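Local coordinates for Mlr6093 protein (PDB 2QJ8), which is probably a zinc-dependent hydrolase of the aspartoacylase family that cleaves amide or ester bonds, at residues P151-H156 / I203-G208; L49-N54 / V137-S142; E277-D282 / Q303-V308. One frame throughout, in Å; residues are numbered along the deposited sequence. Where two conformers were deposited one is given.

Contacts 1 and 2 are neighbouring parts of the catalytic domain, their centres about 10 Å apart. Strands 136-144 and 201-208 run side by side there, and a probable hydrogen bond, Ile203 O to Asp139 N at 2.8 Å, joins the two contacts. A second tie is polar: Glu206 OE1 of contact 1 lies 2.8 Å from His141 ND1 of contact 2, also a probable hydrogen bond. Contact 3 stands apart in the beta-rich C-terminal part. Its centre is about 22 Å from that of contact 1 and about 31 Å from that of contact 2, and it touches neither. Along the chain contact 2 closes first, then contact 1, then contact 3.

Contact 1 of 3, residues P151-H156 / I203-G208; sequences PSIISH and ICTEFG
Antiparallel strand pairing sets Ile153 opposite Thr205, a non-hydrogen-bonded pair, inside the alpha/beta catalytic domain of the zinc exopeptidase-like fold. Strand 201-208 also pairs in parallel with strand 136-144, so the direction of pairing changes across it. The strands meet at 128°, far from fully antiparallel, and the direct pairing is short. A single backbone hydrogen bond runs between them, from Glu206 N to Ser152 O at 3.0 Å. Beyond Ile153 the strands part, and a water takes over, accepting from Cys204 N and donating to Ile154 O. On the face of Ile153 and Thr205, Ile153 CG1 rests 4.0 Å from Thr205 CG2. Ile153 CD1 reaches further, to 3.8 Å from Ile203 CG2. Helix 161-172 packs on Ile153 and Ile203. On the other face Ser152 OG lies 3.7 Å from Glu206 CB, but it is hydrogen-bonded to Ala150 O. The Glu206 chain bends at chi2 (-62°) and crosses Ile154 at about a right angle. Its carboxylate is held through OE1 by His141 of contact 2, while its methylene CG sits 3.6 Å from Ile154 CD1.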
loop_
_atom_site.group_PDB
_atom_site.type_symbol
_atom_site.label_atom_id
_atom_site.label_comp_id
_atom_site.label_asym_id
_atom_site.label_seq_id
_atom_site.Cartn_x
_atom_site.Cartn_y
_atom_site.Cartn_z
ATOM N N PRO A 151 -10.221 -10.070 4.772
ATOM C CA PRO A 151 -11.203 -10.104 3.664
ATOM C C PRO A 151 -12.546 -10.320 4.340
ATOM O O PRO A 151 -12.736 -11.306 5.048
ATOM C CB PRO A 151 -10.773 -11.301 2.814
ATOM C CG PRO A 151 -9.377 -11.631 3.277
ATOM C CD PRO A 151 -9.340 -11.247 4.733
ATOM N N SER A 152 -13.450 -9.368 4.141
ATOM C CA SER A 152 -14.653 -9.290 4.956
ATOM C C SER A 152 -15.763 -8.439 4.383
ATOM O O SER A 152 -15.628 -7.871 3.322
ATOM C CB SER A 152 -14.232 -8.626 6.303
ATOM O OG SER A 152 -13.634 -7.354 6.105
ATOM N N ILE A 153 -16.888 -8.450 5.093
ATOM C CA ILE A 153 -17.983 -7.547 4.893
ATOM C C ILE A 153 -18.184 -6.878 6.243
ATOM O O ILE A 153 -18.194 -7.578 7.250
ATOM C CB ILE A 153 -19.270 -8.283 4.477
ATOM C CG1 ILE A 153 -19.166 -8.715 3.005
ATOM C CG2 ILE A 153 -20.463 -7.395 4.653
ATOM C CD1 ILE A 153 -20.158 -9.722 2.601
ATOM N N ILE A 154 -18.291 -5.546 6.258
ATOM C CA ILE A 154 -18.589 -4.777 7.468
ATOM C C ILE A 154 -20.054 -4.381 7.361
ATOM O O ILE A 154 -20.448 -3.747 6.382
ATOM C CB ILE A 154 -17.748 -3.478 7.621
ATOM C CG1 ILE A 154 -16.254 -3.800 7.692
ATOM C CG2 ILE A 154 -18.190 -2.663 8.887
ATOM C CD1 ILE A 154 -15.386 -2.565 7.789
ATOM N N SER A 155 -20.835 -4.807 8.348
ATOM C CA SER A 155 -22.262 -4.594 8.472
ATOM C C SER A 155 -22.487 -3.531 9.536
ATOM O O SER A 155 -22.082 -3.717 10.685
ATOM C CB SER A 155 -22.965 -5.883 8.960
ATOM O OG SER A 155 -22.889 -6.947 8.024
ATOM N N HIS A 156 -23.111 -2.426 9.159
ATOM C CA HIS A 156 -23.424 -1.352 10.087
ATOM C C HIS A 156 -24.837 -1.588 10.696
ATOM O O HIS A 156 -25.804 -1.747 9.939
ATOM C CB HIS A 156 -23.357 -0.011 9.345
ATOM C CG HIS A 156 -23.449 1.172 10.249
ATOM N ND1 HIS A 156 -24.585 1.475 10.967
ATOM C CD2 HIS A 156 -22.547 2.132 10.549
ATOM C CE1 HIS A 156 -24.378 2.571 11.670
ATOM N NE2 HIS A 156 -23.152 2.992 11.428
ATOM N N ILE A 203 -24.242 -3.971 0.339
ATOM C CA ILE A 203 -23.152 -4.839 0.810
ATOM C C ILE A 203 -21.793 -4.245 0.417
ATOM O O ILE A 203 -21.573 -3.868 -0.724
ATOM C CB ILE A 203 -23.373 -6.300 0.328
ATOM C CG1 ILE A 203 -24.599 -6.878 1.047
ATOM C CG2 ILE A 203 -22.212 -7.173 0.646
ATOM C CD1 ILE A 203 -24.971 -8.228 0.569
ATOM N N CYS A 204 -20.917 -4.114 1.420
ATOM C CA CYS A 204 -19.609 -3.525 1.260
ATOM C C CYS A 204 -18.525 -4.547 1.618
ATOM O O CYS A 204 -18.400 -4.914 2.784
ATOM C CB CYS A 204 -19.566 -2.306 2.178
ATOM S SG CYS A 204 -18.211 -1.231 1.916
ATOM N N THR A 205 -17.773 -5.004 0.617
ATOM C CA THR A 205 -16.680 -5.960 0.822
ATOM C C THR A 205 -15.434 -5.099 1.022
ATOM O O THR A 205 -15.258 -4.120 0.320
ATOM C CB THR A 205 -16.514 -6.898 -0.347
ATOM O OG1 THR A 205 -16.216 -6.126 -1.494
ATOM C CG2 THR A 205 -17.808 -7.682 -0.599
ATOM N N GLU A 206 -14.578 -5.466 1.965
ATOM C CA GLU A 206 -13.436 -4.621 2.334
ATOM C C GLU A 206 -12.104 -5.083 1.806
ATOM O O GLU A 206 -11.708 -6.224 2.040
ATOM C CB GLU A 206 -13.341 -4.481 3.845
ATOM C CG GLU A 206 -14.534 -3.812 4.505
ATOM C CD GLU A 206 -14.799 -2.366 4.085
ATOM O OE1 GLU A 206 -13.876 -1.649 3.655
ATOM O OE2 GLU A 206 -15.964 -1.929 4.222
ATOM N N PHE A 207 -11.426 -4.147 1.128
ATOM C CA PHE A 207 -10.102 -4.328 0.520
ATOM C C PHE A 207 -9.126 -3.361 1.189
ATOM O O PHE A 207 -9.370 -2.148 1.195
ATOM C CB PHE A 207 -10.141 -4.040 -0.995
ATOM C CG PHE A 207 -10.976 -5.027 -1.803
ATOM C CD1 PHE A 207 -12.354 -4.889 -1.899
ATOM C CD2 PHE A 207 -10.374 -6.087 -2.487
ATOM C CE1 PHE A 207 -13.105 -5.788 -2.646
ATOM C CE2 PHE A 207 -11.138 -6.979 -3.247
ATOM C CZ PHE A 207 -12.514 -6.831 -3.299
ATOM N N GLY A 208 -8.075 -3.912 1.805
ATOM C CA GLY A 208 -7.004 -3.129 2.451
ATOM C C GLY A 208 -5.798 -3.144 1.524
ATOM O O GLY A 208 -5.785 -3.883 0.544
HETATM O O HOH W 1 -21.768 -4.000 4.176
#

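Contact 2 of 3, residues L49-N54 / V137-S142; sequences LITGGN and VLDLHS
Ile50 lies beside Leu138, the two side chains pointing the same way, with Ile50 CD1 4.1 Å from Leu138 CD2. The other branch of Ile50 serves the next partner along. Its CG2 is anti to the backbone N and touches Leu140 CD1 at 3.9 Å. Leu138 and Leu140 also pack on Thr205 of the neighbouring strand, and Ile50 on Ile83, so this face of the sheet is largely apolar here. The strands are parallel and in regular register, Leu49 opposite Val137 and Thr51 opposite Asp139. Leu138 N donates to Leu49 O, Thr51 N to Leu138 O, and Leu140 N to Thr51 O, all in nearly straight bonds. These strands belong to the core sheet of the zinc exopeptidase-like fold, in which 47-52 has strand 79-84 on its other side. The opposite face carries Leu49, Val137, Thr51 and Asp139. There Thr51 OG1 donates to Asp139 OD1 at 2.8 Å, reaching it on the anti side and 26° out of the carboxylate plane. Asp139 CG is anti to its backbone N (chi1 -176°), which places this carboxylate carbon beside Thr51 OG1, 3.5 Å away. Leu140 O accepts from two waters. One of them also donates to Asp139 OD1 and accepts from Asn54 N. At Gly53 the chain turns with a positive phi of 68°. The second water links the two chains, accepting from Gly53 N at 3.0 Å and donating to Leu140 O at 2.7 Å.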
loop_
_atom_site.group_PDB
_atom_site.type_symbol
_atom_site.label_atom_id
_atom_site.label_comp_id
_atom_site.label_asym_id
_atom_site.label_seq_id
_atom_site.Cartn_x
_atom_site.Cartn_y
_atom_site.Cartn_z
ATOM N N LEU A 49 -26.264 -4.080 -8.768
ATOM C CA LEU A 49 -25.222 -3.200 -9.239
ATOM C C LEU A 49 -23.980 -3.550 -8.447
ATOM O O LEU A 49 -24.048 -3.643 -7.230
ATOM C CB LEU A 49 -25.543 -1.733 -8.967
ATOM C CG LEU A 49 -24.446 -0.697 -9.240
ATOM C CD1 LEU A 49 -24.013 -0.648 -10.738
ATOM C CD2 LEU A 49 -24.979 0.648 -8.768
ATOM N N ILE A 50 -22.856 -3.690 -9.136
ATOM C CA ILE A 50 -21.548 -3.873 -8.530
ATOM C C ILE A 50 -20.651 -2.694 -8.895
ATOM O O ILE A 50 -20.398 -2.419 -10.079
ATOM C CB ILE A 50 -20.851 -5.191 -8.997
ATOM C CG1 ILE A 50 -21.823 -6.358 -8.902
ATOM C CG2 ILE A 50 -19.554 -5.428 -8.190
ATOM C CD1 ILE A 50 -21.177 -7.684 -9.105
ATOM N N THR A 51 -20.134 -2.016 -7.874
ATOM C CA THR A 51 -19.281 -0.858 -8.044
ATOM C C THR A 51 -17.857 -1.098 -7.485
ATOM O O THR A 51 -17.687 -1.785 -6.482
ATOM C CB THR A 51 -19.874 0.407 -7.384
ATOM O OG1 THR A 51 -20.086 0.205 -5.984
ATOM C CG2 THR A 51 -21.187 0.832 -8.024
ATOM N N GLY A 52 -16.855 -0.551 -8.180
ATOM C CA GLY A 52 -15.462 -0.510 -7.702
ATOM C C GLY A 52 -14.917 0.889 -7.882
ATOM O O GLY A 52 -15.541 1.723 -8.529
ATOM N N GLY A 53 -13.753 1.152 -7.317
ATOM C CA GLY A 53 -13.042 2.392 -7.602
ATOM C C GLY A 53 -13.622 3.690 -7.128
ATOM O O GLY A 53 -13.424 4.699 -7.770
ATOM N N ASN A 54 -14.362 3.669 -6.020
ATOM C CA ASN A 54 -14.809 4.916 -5.393
ATOM C C ASN A 54 -13.582 5.707 -4.948
ATOM O O ASN A 54 -13.622 6.931 -4.934
ATOM C CB ASN A 54 -15.702 4.668 -4.171
ATOM C CG ASN A 54 -16.077 5.972 -3.463
ATOM O OD1 ASN A 54 -16.903 6.713 -3.957
ATOM N ND2 ASN A 54 -15.462 6.253 -2.310
ATOM N N VAL A 137 -26.965 -3.443 -4.031
ATOM C CA VAL A 137 -25.737 -2.849 -4.485
ATOM C C VAL A 137 -24.599 -3.526 -3.732
ATOM O O VAL A 137 -24.657 -3.661 -2.504
ATOM C CB VAL A 137 -25.648 -1.325 -4.273
ATOM C CG1 VAL A 137 -24.278 -0.856 -4.734
ATOM C CG2 VAL A 137 -26.755 -0.585 -5.017
ATOM N N LEU A 138 -23.595 -3.961 -4.483
ATOM C CA LEU A 138 -22.370 -4.550 -3.961
ATOM C C LEU A 138 -21.225 -3.578 -4.261
ATOM O O LEU A 138 -20.868 -3.402 -5.432
ATOM C CB LEU A 138 -22.096 -5.921 -4.592
ATOM C CG LEU A 138 -20.741 -6.613 -4.302
ATOM C CD1 LEU A 138 -20.489 -6.838 -2.787
ATOM C CD2 LEU A 138 -20.688 -7.909 -5.061
ATOM N N ASP A 139 -20.653 -2.957 -3.224
ATOM C CA ASP A 139 -19.499 -2.050 -3.392
ATOM C C ASP A 139 -18.217 -2.774 -2.984
ATOM O O ASP A 139 -18.137 -3.323 -1.887
ATOM C CB ASP A 139 -19.705 -0.767 -2.592
ATOM C CG ASP A 139 -18.577 0.286 -2.806
ATOM O OD1 ASP A 139 -18.162 0.598 -3.953
ATOM O OD2 ASP A 139 -18.129 0.842 -1.783
ATOM N N LEU A 140 -17.229 -2.784 -3.892
ATOM C CA LEU A 140 -15.913 -3.386 -3.682
ATOM C C LEU A 140 -15.080 -2.207 -3.152
ATOM O O LEU A 140 -14.523 -1.410 -3.912
ATOM C CB LEU A 140 -15.400 -4.008 -4.976
ATOM C CG LEU A 140 -16.416 -4.940 -5.679
ATOM C CD1 LEU A 140 -15.861 -5.458 -6.994
ATOM C CD2 LEU A 140 -16.896 -6.122 -4.795
ATOM N N HIS A 141 -15.038 -2.115 -1.818
ATOM C CA HIS A 141 -14.614 -0.899 -1.090
ATOM C C HIS A 141 -13.163 -0.866 -0.589
ATOM O O HIS A 141 -12.588 -1.885 -0.176
ATOM C CB HIS A 141 -15.583 -0.698 0.069
ATOM C CG HIS A 141 -15.354 0.546 0.865
ATOM N ND1 HIS A 141 -14.744 0.531 2.102
ATOM C CD2 HIS A 141 -15.646 1.845 0.599
ATOM C CE1 HIS A 141 -14.665 1.770 2.562
ATOM N NE2 HIS A 141 -15.205 2.587 1.669
ATOM N N SER A 142 -12.571 0.319 -0.681
ATOM C CA SER A 142 -11.215 0.512 -0.256
ATOM C C SER A 142 -11.220 0.821 1.210
ATOM O O SER A 142 -11.701 1.863 1.597
ATOM C CB SER A 142 -10.587 1.683 -0.988
ATOM O OG SER A 142 -9.259 1.872 -0.525
HETATM O O HOH W 2 -12.365 -0.417 -5.147
HETATM O O HOH W 3 -15.537 1.295 -4.443
#

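Contact 3 of 3, residues E277-D282 / Q303-V308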
loop_
_atom_site.group_PDB
_atom_site.type_symbol
_atom_site.label_atom_id
_atom_site.label_comp_id
_atom_site.label_asym_id
_atom_site.label_seq_id
_atom_site.Cartn_x
_atom_site.Cartn_y
_atom_site.Cartn_z
ATOM N N GLU A 277 -4.976 -13.298 17.334
ATOM C CA GLU A 277 -5.813 -13.267 18.523
ATOM C C GLU A 277 -4.905 -12.700 19.611
ATOM O O GLU A 277 -3.879 -13.319 19.941
ATOM C CB GLU A 277 -6.286 -14.690 18.846
ATOM C CG GLU A 277 -7.193 -15.272 17.752
ATOM C CD GLU A 277 -7.722 -16.662 18.060
ATOM O OE1 GLU A 277 -7.060 -17.408 18.824
ATOM O OE2 GLU A 277 -8.806 -17.009 17.519
ATOM N N VAL A 278 -5.242 -11.513 20.127
ATOM C CA VAL A 278 -4.434 -10.840 21.147
ATOM C C VAL A 278 -5.138 -10.871 22.516
ATOM O O VAL A 278 -6.366 -10.935 22.582
ATOM C CB VAL A 278 -4.086 -9.398 20.730
ATOM C CG1 VAL A 278 -3.372 -9.400 19.343
ATOM C CG2 VAL A 278 -5.315 -8.521 20.708
ATOM N N GLU A 279 -4.349 -10.909 23.588
ATOM C CA GLU A 279 -4.872 -10.909 24.957
ATOM C C GLU A 279 -5.025 -9.470 25.413
ATOM O O GLU A 279 -4.415 -8.569 24.852
ATOM C CB GLU A 279 -3.917 -11.647 25.920
ATOM C CG GLU A 279 -3.651 -13.123 25.588
ATOM C CD GLU A 279 -4.901 -14.011 25.643
ATOM O OE1 GLU A 279 -5.886 -13.653 26.327
ATOM O OE2 GLU A 279 -4.889 -15.088 25.006
ATOM N N GLN A 280 -5.834 -9.275 26.443
ATOM C CA GLN A 280 -6.058 -7.975 27.043
ATOM C C GLN A 280 -4.702 -7.454 27.523
ATOM O O GLN A 280 -3.984 -8.155 28.231
ATOM C CB GLN A 280 -6.999 -8.134 28.229
ATOM C CG GLN A 280 -7.360 -6.839 28.957
ATOM C CD GLN A 280 -8.202 -7.088 30.201
ATOM O OE1 GLN A 280 -8.398 -8.237 30.620
ATOM N NE2 GLN A 280 -8.669 -6.008 30.824
ATOM N N GLY A 281 -4.351 -6.237 27.124
ATOM C CA GLY A 281 -3.064 -5.645 27.467
ATOM C C GLY A 281 -1.911 -5.892 26.498
ATOM O O GLY A 281 -0.868 -5.312 26.686
ATOM N N ASP A 282 -2.068 -6.745 25.480
ATOM C CA ASP A 282 -0.981 -6.978 24.514
ATOM C C ASP A 282 -0.675 -5.731 23.709
ATOM O O ASP A 282 -1.594 -4.988 23.339
ATOM C CB ASP A 282 -1.326 -8.093 23.509
ATOM C CG ASP A 282 -1.167 -9.486 24.074
ATOM O OD1 ASP A 282 -0.761 -9.652 25.234
ATOM O OD2 ASP A 282 -1.453 -10.444 23.327
ATOM N N GLN A 303 -7.349 -3.333 24.760
ATOM C CA GLN A 303 -8.172 -3.172 25.959
ATOM C C GLN A 303 -8.953 -4.432 26.333
ATOM O O GLN A 303 -9.586 -4.456 27.384
ATOM C CB GLN A 303 -9.117 -1.992 25.809
ATOM C CG GLN A 303 -8.380 -0.689 25.622
ATOM C CD GLN A 303 -9.295 0.512 25.570
ATOM O OE1 GLN A 303 -10.251 0.628 26.340
ATOM N NE2 GLN A 303 -8.979 1.432 24.682
ATOM N N SER A 304 -8.932 -5.458 25.483
ATOM C CA SER A 304 -9.596 -6.720 25.773
ATOM C C SER A 304 -9.065 -7.801 24.857
ATOM O O SER A 304 -8.398 -7.515 23.853
ATOM C CB SER A 304 -11.127 -6.626 25.578
ATOM O OG SER A 304 -11.471 -6.717 24.213
ATOM N N LYS A 305 -9.388 -9.045 25.204
ATOM C CA LYS A 305 -9.012 -10.183 24.392
ATOM C C LYS A 305 -9.827 -10.015 23.129
ATOM O O LYS A 305 -11.031 -9.825 23.205
ATOM C CB LYS A 305 -9.338 -11.511 25.092
ATOM C CG LYS A 305 -8.910 -12.719 24.299
ATOM C CD LYS A 305 -9.204 -13.998 25.005
ATOM C CE LYS A 305 -8.797 -15.175 24.139
ATOM N NZ LYS A 305 -7.332 -15.206 23.861
ATOM N N SER A 306 -9.161 -10.027 21.979
ATOM C CA SER A 306 -9.814 -9.771 20.715
ATOM C C SER A 306 -8.974 -10.261 19.544
ATOM O O SER A 306 -7.853 -10.756 19.746
ATOM C CB SER A 306 -10.067 -8.257 20.604
ATOM O OG SER A 306 -8.928 -7.539 21.065
ATOM N N THR A 307 -9.552 -10.169 18.336
ATOM C CA THR A 307 -8.879 -10.528 17.086
ATOM C C THR A 307 -8.524 -9.269 16.345
ATOM O O THR A 307 -9.263 -8.297 16.393
ATOM C CB THR A 307 -9.776 -11.437 16.194
ATOM O OG1 THR A 307 -10.069 -12.638 16.920
ATOM C CG2 THR A 307 -9.088 -11.828 14.904
ATOM N N VAL A 308 -7.385 -9.265 15.677
ATOM C CA VAL A 308 -6.991 -8.122 14.846
ATOM C C VAL A 308 -7.756 -8.176 13.536
ATOM O O VAL A 308 -7.550 -9.074 12.734
ATOM C CB VAL A 308 -5.486 -8.050 14.546
ATOM C CG1 VAL A 308 -5.194 -6.822 13.644
ATOM C CG2 VAL A 308 -4.671 -7.985 15.860
HETATM O O HOH W 4 -10.500 -14.811 15.761
HETATM O O HOH W 5 -7.792 -13.586 21.532
#
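Glu279 and Lys305 lie side by side, pointing the same way, and form a salt bridge at the exposed edge of the contact. Lys305 is extended through chi3 and bends at chi4 (63°), which brings NZ back to 2.7 Å from Glu279 OE2. The ammonium comes from above the carboxylate plane, 42° out of it. Glu279 bends too, at chi2 (-62°), and its OE1 passes 3.6 Å from Lys305 CD. A water accepts from Lys305 NZ and donates to Val278 O, so the salt bridge is tied to the backbone.

Val278 and Ser306 share one face of the strand pair, Glu277 and Thr307 the other. Val278 CG2 takes the position between the backbone N and the carbonyl carbon and packs 3.8 Å from Ser306 OG. Val278 CG1 touches Val308 CG2 at 4.0 Å. Ser306 OG donates to Ser304 O at 2.8 Å, from above the carbonyl plane. On the face of Glu277 and Thr307 the two side chains run alongside each other, with Glu277 CG 4.0 Å from Thr307 OG1. Gln280 stays extended, and its CG lies over the backbone, 3.6 Å from Gln303 O.

Glu279 N donates to Asp282 OD2 from above the carboxylate plane. Asp282 N in turn donates to Glu279 O, so backbone and side chain both brace this bend. Val278 and Ser306 exchange two backbone hydrogen bonds, Val278 N to Ser306 O and Ser306 N to Val278 O. This is an antiparallel hydrogen-bonded pair, followed directly by a type II beta turn from Glu279 to Asp282 with Gly281 at its third position.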